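PDB 4L8N: PDZ domain protein from Parabacteroides distasonis, which is of unknown function but carries PDZ domains at both ends and a DUF4136 domain between them, and binds magnesium. Local coordinates for residues 130-136 against 259-265; 191-195 against 268-274; 308-314 against 427-431; 348-352 against 405-411. All blocks are in the same frame, centred on the assembly; numbering follows the deposited sequence.

In the fold
The four contacts form two clusters on opposite sides of the chain's centre, both reaching one mixed sheet. Contacts 1 and 2 lie within the DUF4136 domain, their centres 18 Å apart and their segments alternating along the chain; both also meet the second subunit. Contacts 3 and 4, centres 15 Å apart, come later in the sequence, with contact 4 nested inside the loop that contact 3 closes; they touch through Tyr314, Met350 and Phe411, in a region consistent with the C-terminal PDZ domain. About 47 to 53 Å separate the centres of the two clusters, yet strands 123-135 and 298-309 are neighbours, so the sheet runs continuously from one domain to the next.

Contact 1 (130-136 against 259-265); sequences PFKTTVT and LWECEAN
The carbonyl oxygen of Glu263 receives two donors from the partner strand: the N-H of Lys132, with Lys132 N 2.7 Å from Glu263 O and the bond almost straight at 176°, and the weaker CA-H of Phe131. It belongs to an antiparallel pairing of strands 123-135 and 258-268, in the DUF4136 part of the large mixed sheet. Lys132 with Glu263 and Thr134 with Glu261 are the hydrogen-bonded pairs; Thr136 N adds a bond to Leu259 O at 3.0 Å, and Asn265 N one to Pro130 O at the other end.

Lys132, Thr134, Glu261 and Glu263 share one face, which meets the second subunit. There the Glu263 carboxylate is held by Asn265, whose ND2 reaches OE2 of Glu263 at 2.7 Å from the anti side, while Glu261 pairs with Arg247.

The other face is mainly apolar, and helix 274-285 covers its Phe131 end. Cys262 SG lies 4.9 Å from the centroid of the Phe131 ring, obliquely placed, and Ala264 CB touches Phe131 CD1 at 3.6 Å. Trp260 swings CG anti to the backbone N (chi1 -176°), bringing the indole, whose NE1 bonds Thr292, to two methyls: Val135 CG1 at its CD1 and, 3.4 Å from Trp260 NE1, Thr133 CG2.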
# COMPACT_ATOMS: atom_id res chain seq x y z
N PRO A 130 1.63 -5.57 -6.59
CA PRO A 130 1.18 -4.83 -5.40
C PRO A 130 0.13 -5.65 -4.67
O PRO A 130 -1.06 -5.32 -4.66
CB PRO A 130 0.64 -3.52 -6.00
CG PRO A 130 0.15 -3.91 -7.35
CD PRO A 130 0.86 -5.17 -7.79
N PHE A 131 0.59 -6.76 -4.10
CA PHE A 131 -0.28 -7.65 -3.35
C PHE A 131 -0.02 -7.51 -1.86
O PHE A 131 1.13 -7.64 -1.43
CB PHE A 131 -0.05 -9.14 -3.76
CG PHE A 131 -0.29 -9.53 -5.21
CD1 PHE A 131 -1.13 -8.77 -6.03
CD2 PHE A 131 0.28 -10.69 -5.73
CE1 PHE A 131 -1.36 -9.14 -7.36
CE2 PHE A 131 0.04 -11.06 -7.06
CZ PHE A 131 -0.78 -10.28 -7.87
N LYS A 132 -1.06 -7.26 -1.08
CA LYS A 132 -0.95 -7.26 0.37
C LYS A 132 -1.48 -8.64 0.81
O LYS A 132 -2.65 -8.96 0.56
CB LYS A 132 -1.69 -6.06 1.03
CG LYS A 132 -1.79 -6.11 2.57
CD LYS A 132 -0.48 -5.69 3.27
CE LYS A 132 -0.50 -6.06 4.74
NZ LYS A 132 -0.09 -7.48 5.00
N THR A 133 -0.59 -9.48 1.38
CA THR A 133 -0.94 -10.84 1.82
C THR A 133 -0.80 -10.88 3.31
O THR A 133 0.29 -10.64 3.85
CB THR A 133 -0.11 -11.93 1.07
OG1 THR A 133 -0.11 -11.58 -0.31
CG2 THR A 133 -0.71 -13.32 1.20
N THR A 134 -1.94 -11.14 3.98
CA THR A 134 -2.10 -11.15 5.43
C THR A 134 -2.66 -12.47 5.87
O THR A 134 -3.63 -12.96 5.30
CB THR A 134 -3.04 -10.02 5.85
OG1 THR A 134 -2.78 -8.84 5.09
CG2 THR A 134 -2.97 -9.73 7.35
N VAL A 135 -2.04 -13.05 6.90
CA VAL A 135 -2.47 -14.31 7.46
C VAL A 135 -2.78 -14.13 8.95
O VAL A 135 -2.33 -13.15 9.56
CB VAL A 135 -1.45 -15.47 7.22
CG1 VAL A 135 -1.14 -15.62 5.73
CG2 VAL A 135 -0.17 -15.30 8.03
N THR A 136 -3.53 -15.10 9.52
CA THR A 136 -3.90 -15.17 10.94
C THR A 136 -2.60 -15.21 11.79
O THR A 136 -1.57 -15.72 11.34
CB THR A 136 -4.84 -16.38 11.21
OG1 THR A 136 -5.19 -16.41 12.59
CG2 THR A 136 -4.23 -17.75 10.79
N LEU A 259 -8.09 -16.89 7.66
CA LEU A 259 -6.81 -17.60 7.69
C LEU A 259 -5.78 -16.90 6.84
O LEU A 259 -4.63 -16.73 7.25
CB LEU A 259 -6.97 -19.06 7.20
CG LEU A 259 -7.94 -19.97 7.94
CD1 LEU A 259 -8.11 -21.24 7.20
CD2 LEU A 259 -7.43 -20.33 9.33
N TRP A 260 -6.20 -16.50 5.65
CA TRP A 260 -5.35 -15.91 4.63
C TRP A 260 -6.18 -14.97 3.77
O TRP A 260 -7.34 -15.30 3.40
CB TRP A 260 -4.77 -17.07 3.78
CG TRP A 260 -3.77 -16.70 2.71
CD1 TRP A 260 -2.41 -16.77 2.82
CD2 TRP A 260 -4.06 -16.41 1.34
NE1 TRP A 260 -1.83 -16.48 1.61
CE2 TRP A 260 -2.82 -16.24 0.69
CE3 TRP A 260 -5.24 -16.25 0.60
CZ2 TRP A 260 -2.72 -15.96 -0.68
CZ3 TRP A 260 -5.14 -15.90 -0.74
CH2 TRP A 260 -3.90 -15.81 -1.37
N GLU A 261 -5.60 -13.80 3.46
CA GLU A 261 -6.22 -12.76 2.66
C GLU A 261 -5.16 -12.12 1.80
O GLU A 261 -4.06 -11.83 2.28
CB GLU A 261 -6.93 -11.72 3.56
CG GLU A 261 -7.84 -10.73 2.81
CD GLU A 261 -8.66 -9.76 3.65
OE1 GLU A 261 -9.45 -10.23 4.50
OE2 GLU A 261 -8.57 -8.54 3.42
N CYS A 262 -5.46 -11.97 0.51
CA CYS A 262 -4.58 -11.34 -0.46
C CYS A 262 -5.36 -10.27 -1.19
O CYS A 262 -6.44 -10.55 -1.74
CB CYS A 262 -3.95 -12.33 -1.42
SG CYS A 262 -2.60 -11.63 -2.42
N GLU A 263 -4.86 -9.03 -1.10
CA GLU A 263 -5.48 -7.85 -1.68
C GLU A 263 -4.53 -7.16 -2.63
O GLU A 263 -3.40 -6.83 -2.28
CB GLU A 263 -5.92 -6.87 -0.56
CG GLU A 263 -6.95 -5.84 -0.97
CD GLU A 263 -7.25 -4.79 0.08
OE1 GLU A 263 -7.84 -5.14 1.13
OE2 GLU A 263 -6.92 -3.61 -0.17
N ALA A 264 -4.97 -6.98 -3.85
CA ALA A 264 -4.24 -6.26 -4.89
C ALA A 264 -4.85 -4.87 -5.04
O ALA A 264 -6.08 -4.73 -5.16
CB ALA A 264 -4.31 -7.02 -6.21
N ASN A 265 -3.98 -3.85 -4.96
CA ASN A 265 -4.36 -2.45 -5.12
C ASN A 265 -3.52 -1.86 -6.23
O ASN A 265 -2.29 -1.71 -6.10
CB ASN A 265 -4.26 -1.67 -3.83
CG ASN A 265 -5.32 -2.08 -2.84
OD1 ASN A 265 -6.51 -1.75 -2.99
ND2 ASN A 265 -4.91 -2.83 -1.81

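Contact 2 (191-195 against 268-274); sequences FYFFD and LEDSYRL
Apolar contacts carry most of the meeting between Phe194 and the loop 268-274, which shows how a single aromatic ring on a strand can pack into the bend of a loop. Phe194 has CG anti to its backbone nitrogen (chi1 -171°), which stretches the ring out from strand 186-196 into the bend. Leu268 CD2 arrives at the ring's edge, near its plane and 3.4 Å from Phe194 CE1, the two side chains crossing at about a right angle. Leu274, at the start of helix 274-285, works nearer the strand: its CD1 lies 3.8 Å from Tyr192 CB and 4.0 Å from Phe194 CB, wedged between two residues that point to the same side of the sheet. Helix 158-175 continues this small core, with Leu160 touching both Tyr192 and Leu274.

Polar backbone atoms add a second kind of contact, without any hydrogen bond across the segments. Tyr272 O stands over the centre of one face of Phe194, 3.7 Å above the plane, while Tyr272 N approaches Phe194 CZ at 3.3 Å. The hydroxyl of Tyr192 looks elsewhere, to Glu161.

On the dimer side, the Tyr272 ring meets Phe228 of the second subunit edge-to-face. The loop so packed links strand to helix and carries Asp270, which like Glu239 is a magnesium-binding residue of this protein, although the ion is not bound to this chain here.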
# COMPACT_ATOMS: atom_id res chain seq x y z
N PHE A 191 -13.63 -9.74 -2.84
CA PHE A 191 -14.00 -8.35 -2.84
C PHE A 191 -13.24 -7.67 -4.00
O PHE A 191 -12.15 -8.09 -4.39
CB PHE A 191 -13.76 -7.69 -1.47
CG PHE A 191 -12.37 -7.84 -0.90
CD1 PHE A 191 -11.94 -9.05 -0.36
CD2 PHE A 191 -11.51 -6.75 -0.84
CE1 PHE A 191 -10.67 -9.16 0.21
CE2 PHE A 191 -10.26 -6.86 -0.25
CZ PHE A 191 -9.85 -8.06 0.28
N TYR A 192 -13.87 -6.67 -4.60
CA TYR A 192 -13.34 -5.95 -5.75
C TYR A 192 -13.94 -4.56 -5.82
O TYR A 192 -15.04 -4.33 -5.30
CB TYR A 192 -13.61 -6.72 -7.07
CG TYR A 192 -15.03 -7.22 -7.18
CD1 TYR A 192 -16.05 -6.40 -7.65
CD2 TYR A 192 -15.37 -8.50 -6.75
CE1 TYR A 192 -17.37 -6.84 -7.69
CE2 TYR A 192 -16.69 -8.97 -6.83
CZ TYR A 192 -17.68 -8.12 -7.30
OH TYR A 192 -18.99 -8.55 -7.36
N PHE A 193 -13.23 -3.66 -6.47
CA PHE A 193 -13.62 -2.27 -6.68
C PHE A 193 -12.91 -1.73 -7.90
O PHE A 193 -11.72 -2.01 -8.10
CB PHE A 193 -13.30 -1.42 -5.43
CG PHE A 193 -13.60 0.06 -5.53
CD1 PHE A 193 -14.85 0.56 -5.17
CD2 PHE A 193 -12.63 0.96 -5.97
CE1 PHE A 193 -15.13 1.94 -5.25
CE2 PHE A 193 -12.92 2.34 -6.07
CZ PHE A 193 -14.16 2.82 -5.69
N PHE A 194 -13.63 -0.93 -8.69
CA PHE A 194 -13.10 -0.20 -9.84
C PHE A 194 -13.89 1.09 -10.03
O PHE A 194 -15.10 1.07 -10.29
CB PHE A 194 -13.07 -1.02 -11.14
CG PHE A 194 -12.31 -0.29 -12.23
CD1 PHE A 194 -10.92 -0.31 -12.27
CD2 PHE A 194 -12.99 0.47 -13.18
CE1 PHE A 194 -10.22 0.40 -13.25
CE2 PHE A 194 -12.28 1.17 -14.16
CZ PHE A 194 -10.91 1.12 -14.19
N ASP A 195 -13.18 2.22 -9.89
CA ASP A 195 -13.72 3.56 -10.06
C ASP A 195 -12.59 4.57 -10.27
O ASP A 195 -11.41 4.22 -10.17
CB ASP A 195 -14.59 3.95 -8.85
CG ASP A 195 -15.53 5.11 -9.11
OD1 ASP A 195 -16.25 5.09 -10.15
OD2 ASP A 195 -15.54 6.06 -8.29
N LEU A 268 -4.30 2.81 -11.84
CA LEU A 268 -4.56 2.72 -13.26
C LEU A 268 -4.56 4.02 -14.04
O LEU A 268 -5.07 5.06 -13.60
CB LEU A 268 -5.89 2.01 -13.49
CG LEU A 268 -5.75 0.53 -13.77
CD1 LEU A 268 -5.48 -0.25 -12.51
CD2 LEU A 268 -6.99 0.02 -14.37
N GLU A 269 -4.04 3.89 -15.28
CA GLU A 269 -3.91 4.91 -16.33
C GLU A 269 -5.20 4.95 -17.16
O GLU A 269 -5.67 6.04 -17.47
CB GLU A 269 -2.68 4.63 -17.23
CG GLU A 269 -1.38 4.36 -16.49
CD GLU A 269 -0.16 4.22 -17.37
OE1 GLU A 269 0.08 3.10 -17.88
OE2 GLU A 269 0.55 5.23 -17.55
N ASP A 270 -5.75 3.76 -17.53
CA ASP A 270 -6.99 3.67 -18.32
C ASP A 270 -8.03 2.81 -17.63
O ASP A 270 -7.77 2.27 -16.56
CB ASP A 270 -6.71 3.09 -19.73
CG ASP A 270 -5.78 3.91 -20.59
OD1 ASP A 270 -6.18 5.04 -20.99
OD2 ASP A 270 -4.67 3.42 -20.90
N SER A 271 -9.22 2.67 -18.25
CA SER A 271 -10.28 1.80 -17.79
C SER A 271 -9.83 0.35 -17.97
O SER A 271 -9.11 0.04 -18.92
CB SER A 271 -11.57 2.07 -18.55
OG SER A 271 -12.62 1.21 -18.12
N TYR A 272 -10.20 -0.52 -17.02
CA TYR A 272 -9.79 -1.92 -17.04
C TYR A 272 -10.87 -2.86 -16.44
O TYR A 272 -11.56 -2.50 -15.48
CB TYR A 272 -8.47 -2.08 -16.30
CG TYR A 272 -7.71 -3.31 -16.72
CD1 TYR A 272 -6.88 -3.29 -17.83
CD2 TYR A 272 -7.83 -4.50 -16.01
CE1 TYR A 272 -6.20 -4.43 -18.24
CE2 TYR A 272 -7.16 -5.65 -16.41
CZ TYR A 272 -6.34 -5.61 -17.53
OH TYR A 272 -5.67 -6.73 -17.94
N ARG A 273 -11.01 -4.06 -17.05
CA ARG A 273 -11.98 -5.10 -16.68
C ARG A 273 -11.48 -5.95 -15.50
O ARG A 273 -10.37 -6.48 -15.54
CB ARG A 273 -12.26 -6.01 -17.89
CG ARG A 273 -13.00 -5.33 -19.05
CD ARG A 273 -13.41 -6.32 -20.13
NE ARG A 273 -14.43 -7.25 -19.64
CZ ARG A 273 -15.74 -7.05 -19.75
NH1 ARG A 273 -16.21 -5.98 -20.36
NH2 ARG A 273 -16.59 -7.94 -19.25
N LEU A 274 -12.31 -6.08 -14.44
CA LEU A 274 -11.95 -6.85 -13.24
C LEU A 274 -11.86 -8.36 -13.54
O LEU A 274 -11.05 -9.05 -12.90
CB LEU A 274 -12.92 -6.59 -12.07
CG LEU A 274 -12.62 -5.33 -11.22
CD1 LEU A 274 -13.81 -4.93 -10.40
CD2 LEU A 274 -11.42 -5.53 -10.30

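Contact 3 (308-314 against 427-431); sequences NYTGISY and NACTF
Asn308 and Asn427 face each other with their amides and exchange two hydrogen bonds, a compact instance of reciprocal pairing between like side chains. Asn308 ND2 gives to Asn427 OD1 at 3.0 Å and Asn427 ND2 gives to Asn308 OD1 at 3.1 Å. The pair is not flat: the amide planes are 47° apart, and the donor of Asn427 stands above the carbonyl plane of Asn308. A few residues on, the Phe431 ring gathers three side chains. Ile312 CD1 comes from the opposite direction to 3.7 Å from Phe431 CE2, Thr310 CG2 lies 4.1 Å from Phe431 CE1, and Tyr314 OH meets the ring's edge 4.0 Å from Phe431 CE2.

In the next shell, Asn308 ND2 also bonds Tyr413 O, so both of its hydrogens have work to do. An aspartate at Asn308 would probably leave Asn427 OD1 and Tyr413 O without their donor and set a carboxylate oxygen against these two acceptors. The first torsion of Thr310 (chi1 73°) sets its methyl toward Phe431 and its hydroxyl to Glu107. Gly311 N reaches Glu107 as well, at backbone angles where a CB would press on the carbonyl oxygen of Thr310. Tyr314 OH bonds the hydroxyl of Tyr413, whose ring meets Phe431 edge-to-face.

A glycine-containing turn leading into strand 312-315, ahead of helix 330-333, is consistent with the carboxylate-binding loop region of a PDZ fold.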
# COMPACT_ATOMS: atom_id res chain seq x y z
N ASN A 308 17.04 -26.98 -29.07
CA ASN A 308 17.11 -28.29 -29.75
C ASN A 308 17.97 -29.19 -28.87
O ASN A 308 19.14 -28.86 -28.61
CB ASN A 308 17.70 -28.20 -31.17
CG ASN A 308 16.74 -27.92 -32.29
OD1 ASN A 308 15.51 -28.12 -32.22
ND2 ASN A 308 17.29 -27.49 -33.40
N TYR A 309 17.37 -30.28 -28.38
CA TYR A 309 18.01 -31.26 -27.52
C TYR A 309 18.40 -32.53 -28.28
O TYR A 309 17.56 -33.14 -28.94
CB TYR A 309 17.06 -31.60 -26.37
CG TYR A 309 17.52 -32.74 -25.50
CD1 TYR A 309 18.53 -32.56 -24.55
CD2 TYR A 309 16.94 -34.01 -25.60
CE1 TYR A 309 18.95 -33.61 -23.75
CE2 TYR A 309 17.34 -35.05 -24.78
CZ TYR A 309 18.36 -34.85 -23.86
OH TYR A 309 18.76 -35.87 -23.03
N THR A 310 19.68 -32.94 -28.15
CA THR A 310 20.24 -34.17 -28.72
C THR A 310 20.69 -35.11 -27.58
O THR A 310 20.64 -36.32 -27.72
CB THR A 310 21.39 -33.88 -29.69
OG1 THR A 310 22.54 -33.50 -28.94
CG2 THR A 310 21.06 -32.85 -30.76
N GLY A 311 21.13 -34.54 -26.46
CA GLY A 311 21.58 -35.31 -25.31
C GLY A 311 23.08 -35.34 -25.13
O GLY A 311 23.56 -36.01 -24.22
N ILE A 312 23.83 -34.64 -26.00
CA ILE A 312 25.30 -34.60 -25.97
C ILE A 312 25.77 -33.57 -24.94
O ILE A 312 25.25 -32.45 -24.86
CB ILE A 312 25.92 -34.29 -27.39
CG1 ILE A 312 25.53 -35.35 -28.45
CG2 ILE A 312 27.45 -34.12 -27.35
CD1 ILE A 312 25.51 -34.82 -29.92
N SER A 313 26.78 -33.97 -24.15
CA SER A 313 27.51 -33.14 -23.21
C SER A 313 28.94 -32.96 -23.77
O SER A 313 29.50 -33.91 -24.32
CB SER A 313 27.48 -33.76 -21.82
OG SER A 313 26.16 -33.66 -21.30
N TYR A 314 29.48 -31.74 -23.73
CA TYR A 314 30.78 -31.40 -24.32
C TYR A 314 31.82 -31.11 -23.24
O TYR A 314 31.44 -30.72 -22.13
CB TYR A 314 30.64 -30.17 -25.26
CG TYR A 314 29.58 -30.32 -26.34
CD1 TYR A 314 28.26 -29.95 -26.11
CD2 TYR A 314 29.89 -30.84 -27.59
CE1 TYR A 314 27.28 -30.11 -27.09
CE2 TYR A 314 28.92 -30.99 -28.58
CZ TYR A 314 27.62 -30.61 -28.33
OH TYR A 314 26.66 -30.74 -29.30
N ASN A 427 14.66 -29.16 -39.51
CA ASN A 427 15.22 -29.08 -38.17
C ASN A 427 16.24 -30.21 -37.90
O ASN A 427 16.96 -30.15 -36.92
CB ASN A 427 14.11 -29.06 -37.12
CG ASN A 427 14.55 -28.61 -35.74
OD1 ASN A 427 15.30 -27.64 -35.59
ND2 ASN A 427 14.11 -29.30 -34.70
N ALA A 428 16.36 -31.19 -38.80
CA ALA A 428 17.33 -32.29 -38.65
C ALA A 428 18.78 -31.78 -38.88
O ALA A 428 19.07 -31.14 -39.89
CB ALA A 428 17.00 -33.41 -39.61
N CYS A 429 19.66 -32.05 -37.91
CA CYS A 429 21.05 -31.59 -37.90
C CYS A 429 21.99 -32.72 -38.25
O CYS A 429 21.78 -33.86 -37.82
CB CYS A 429 21.41 -30.97 -36.55
SG CYS A 429 20.15 -29.82 -35.90
N THR A 430 23.02 -32.41 -39.03
CA THR A 430 24.03 -33.37 -39.47
C THR A 430 25.20 -33.31 -38.52
O THR A 430 25.79 -32.25 -38.33
CB THR A 430 24.43 -33.10 -40.93
OG1 THR A 430 23.30 -33.30 -41.78
CG2 THR A 430 25.57 -33.98 -41.40
N PHE A 431 25.54 -34.46 -37.94
CA PHE A 431 26.69 -34.58 -37.04
C PHE A 431 27.73 -35.50 -37.68
O PHE A 431 27.44 -36.67 -37.97
CB PHE A 431 26.26 -35.06 -35.65
CG PHE A 431 25.66 -34.02 -34.72
CD1 PHE A 431 24.31 -33.69 -34.80
CD2 PHE A 431 26.43 -33.42 -33.73
CE1 PHE A 431 23.74 -32.77 -33.91
CE2 PHE A 431 25.86 -32.50 -32.84
CZ PHE A 431 24.52 -32.19 -32.94

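Contact 4 (348-352 against 405-411); sequences HKMDH and SDYLPAF
Strand 348-349 runs past the loop at Ala410 with the CA atoms of His348 and Ala410 5.0 Å apart, yet no direct hydrogen bond joins the segments; a water spans them instead, giving a hydrogen to Lys349 O at 2.9 Å and accepting one, weakly, from Ala410 N.

Side chains do the rest, and two histidines each offer a face to an aliphatic group. Pro409 CD sits over the His348 ring, 3.8 Å from its centroid, in a CH-pi contact offset toward the rim. Leu408 CD2 does the same to His352, 3.7 Å from that centroid; CG anti to the carbonyl carbon (chi1 -53°) carries the leucine methyls to the ring. Met350, a selenomethionine, bends at chi2 (80°), which carries its end back toward the loop: SE touches Ala410 CB at 3.6 Å and stands above the face of Phe411, 4.5 Å from the centroid, while CE meets Phe411 CE1 at 3.5 Å.

Gln403 bonds His348 NE2 and fixes the ring's rotation. Replacing His348 with an alanine would probably uncover Pro409 and leave the Gln403 amide oxygen without its mate. Farther in, Phe357 of helix 354-367 meets both Phe411 and His352 edge-to-face.

Such chemistry implies adhesion by CH-pi, Met-aromatic and methyl contacts, with one water as the polar bridge across the segments, while His348 NE2 turns to Gln403 and His352 ND1 weakly to Glu356.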
# COMPACT_ATOMS: atom_id res chain seq x y z
N HIS A 348 29.53 -26.41 -40.00
CA HIS A 348 30.41 -25.66 -39.11
C HIS A 348 31.33 -26.55 -38.30
O HIS A 348 30.87 -27.37 -37.50
CB HIS A 348 29.61 -24.76 -38.17
CG HIS A 348 28.62 -23.89 -38.86
ND1 HIS A 348 29.01 -22.90 -39.74
CD2 HIS A 348 27.27 -23.89 -38.77
CE1 HIS A 348 27.90 -22.34 -40.17
NE2 HIS A 348 26.82 -22.90 -39.61
N LYS A 349 32.66 -26.33 -38.47
CA LYS A 349 33.72 -27.04 -37.75
C LYS A 349 33.65 -26.71 -36.25
O LYS A 349 33.12 -25.67 -35.87
CB LYS A 349 35.12 -26.75 -38.34
CG LYS A 349 35.44 -25.27 -38.60
CD LYS A 349 36.93 -25.07 -38.83
CE LYS A 349 37.27 -23.67 -39.28
NZ LYS A 349 38.74 -23.46 -39.35
N MSE A 350 34.16 -27.62 -35.42
CA MSE A 350 34.07 -27.59 -33.97
C MSE A 350 35.46 -27.54 -33.23
O MSE A 350 35.49 -27.29 -32.01
CB MSE A 350 33.31 -28.86 -33.58
CG MSE A 350 32.75 -28.85 -32.21
SE MSE A 350 31.13 -27.87 -32.08
CE MSE A 350 30.53 -28.79 -30.62
N ASP A 351 36.59 -27.76 -33.95
CA ASP A 351 37.95 -27.78 -33.38
C ASP A 351 38.47 -26.35 -32.99
O ASP A 351 39.58 -25.96 -33.37
CB ASP A 351 38.93 -28.50 -34.34
CG ASP A 351 39.01 -27.98 -35.77
OD1 ASP A 351 38.09 -27.23 -36.20
OD2 ASP A 351 39.98 -28.35 -36.49
N HIS A 352 37.68 -25.61 -32.18
CA HIS A 352 38.03 -24.26 -31.72
C HIS A 352 38.07 -24.19 -30.20
O HIS A 352 37.44 -25.01 -29.53
CB HIS A 352 37.01 -23.22 -32.24
CG HIS A 352 36.82 -23.26 -33.71
ND1 HIS A 352 37.75 -22.71 -34.57
CD2 HIS A 352 35.82 -23.81 -34.44
CE1 HIS A 352 37.29 -22.94 -35.79
NE2 HIS A 352 36.12 -23.59 -35.76
N SER A 405 30.76 -18.22 -41.08
CA SER A 405 31.88 -18.98 -40.51
C SER A 405 32.76 -18.13 -39.59
O SER A 405 33.33 -18.67 -38.64
CB SER A 405 32.72 -19.61 -41.61
OG SER A 405 32.04 -20.75 -42.11
N ASP A 406 32.81 -16.79 -39.82
CA ASP A 406 33.55 -15.82 -39.01
C ASP A 406 33.00 -15.78 -37.56
O ASP A 406 33.77 -15.50 -36.63
CB ASP A 406 33.49 -14.41 -39.65
CG ASP A 406 34.11 -13.26 -38.85
OD1 ASP A 406 35.18 -13.48 -38.22
OD2 ASP A 406 33.55 -12.14 -38.88
N TYR A 407 31.70 -16.08 -37.37
CA TYR A 407 31.11 -16.04 -36.03
C TYR A 407 31.08 -17.44 -35.36
O TYR A 407 30.50 -17.56 -34.28
CB TYR A 407 29.71 -15.40 -36.04
CG TYR A 407 29.62 -14.08 -36.78
CD1 TYR A 407 30.49 -13.03 -36.49
CD2 TYR A 407 28.64 -13.86 -37.74
CE1 TYR A 407 30.41 -11.81 -37.17
CE2 TYR A 407 28.54 -12.65 -38.42
CZ TYR A 407 29.42 -11.62 -38.13
OH TYR A 407 29.30 -10.42 -38.81
N LEU A 408 31.77 -18.45 -35.94
CA LEU A 408 31.84 -19.84 -35.44
C LEU A 408 30.45 -20.28 -34.91
O LEU A 408 30.20 -20.32 -33.69
CB LEU A 408 32.96 -20.01 -34.37
CG LEU A 408 34.38 -19.55 -34.77
CD1 LEU A 408 35.34 -19.72 -33.63
CD2 LEU A 408 34.91 -20.26 -36.02
N PRO A 409 29.51 -20.54 -35.85
CA PRO A 409 28.12 -20.83 -35.47
C PRO A 409 27.80 -22.31 -35.23
O PRO A 409 26.64 -22.71 -35.38
CB PRO A 409 27.33 -20.31 -36.68
CG PRO A 409 28.37 -19.79 -37.69
CD PRO A 409 29.62 -20.47 -37.32
N ALA A 410 28.79 -23.13 -34.84
CA ALA A 410 28.60 -24.55 -34.60
C ALA A 410 27.48 -24.85 -33.60
O ALA A 410 26.66 -25.75 -33.86
CB ALA A 410 29.90 -25.16 -34.10
N PHE A 411 27.39 -24.07 -32.51
CA PHE A 411 26.37 -24.28 -31.49
C PHE A 411 25.02 -23.67 -31.85
O PHE A 411 24.05 -23.92 -31.15
CB PHE A 411 26.86 -23.78 -30.13
CG PHE A 411 28.01 -24.57 -29.55
CD1 PHE A 411 27.82 -25.85 -29.03
CD2 PHE A 411 29.29 -24.02 -29.48
CE1 PHE A 411 28.88 -26.58 -28.48
CE2 PHE A 411 30.35 -24.75 -28.91
CZ PHE A 411 30.14 -26.02 -28.42
O HOH W 1 31.82 -23.15 -36.29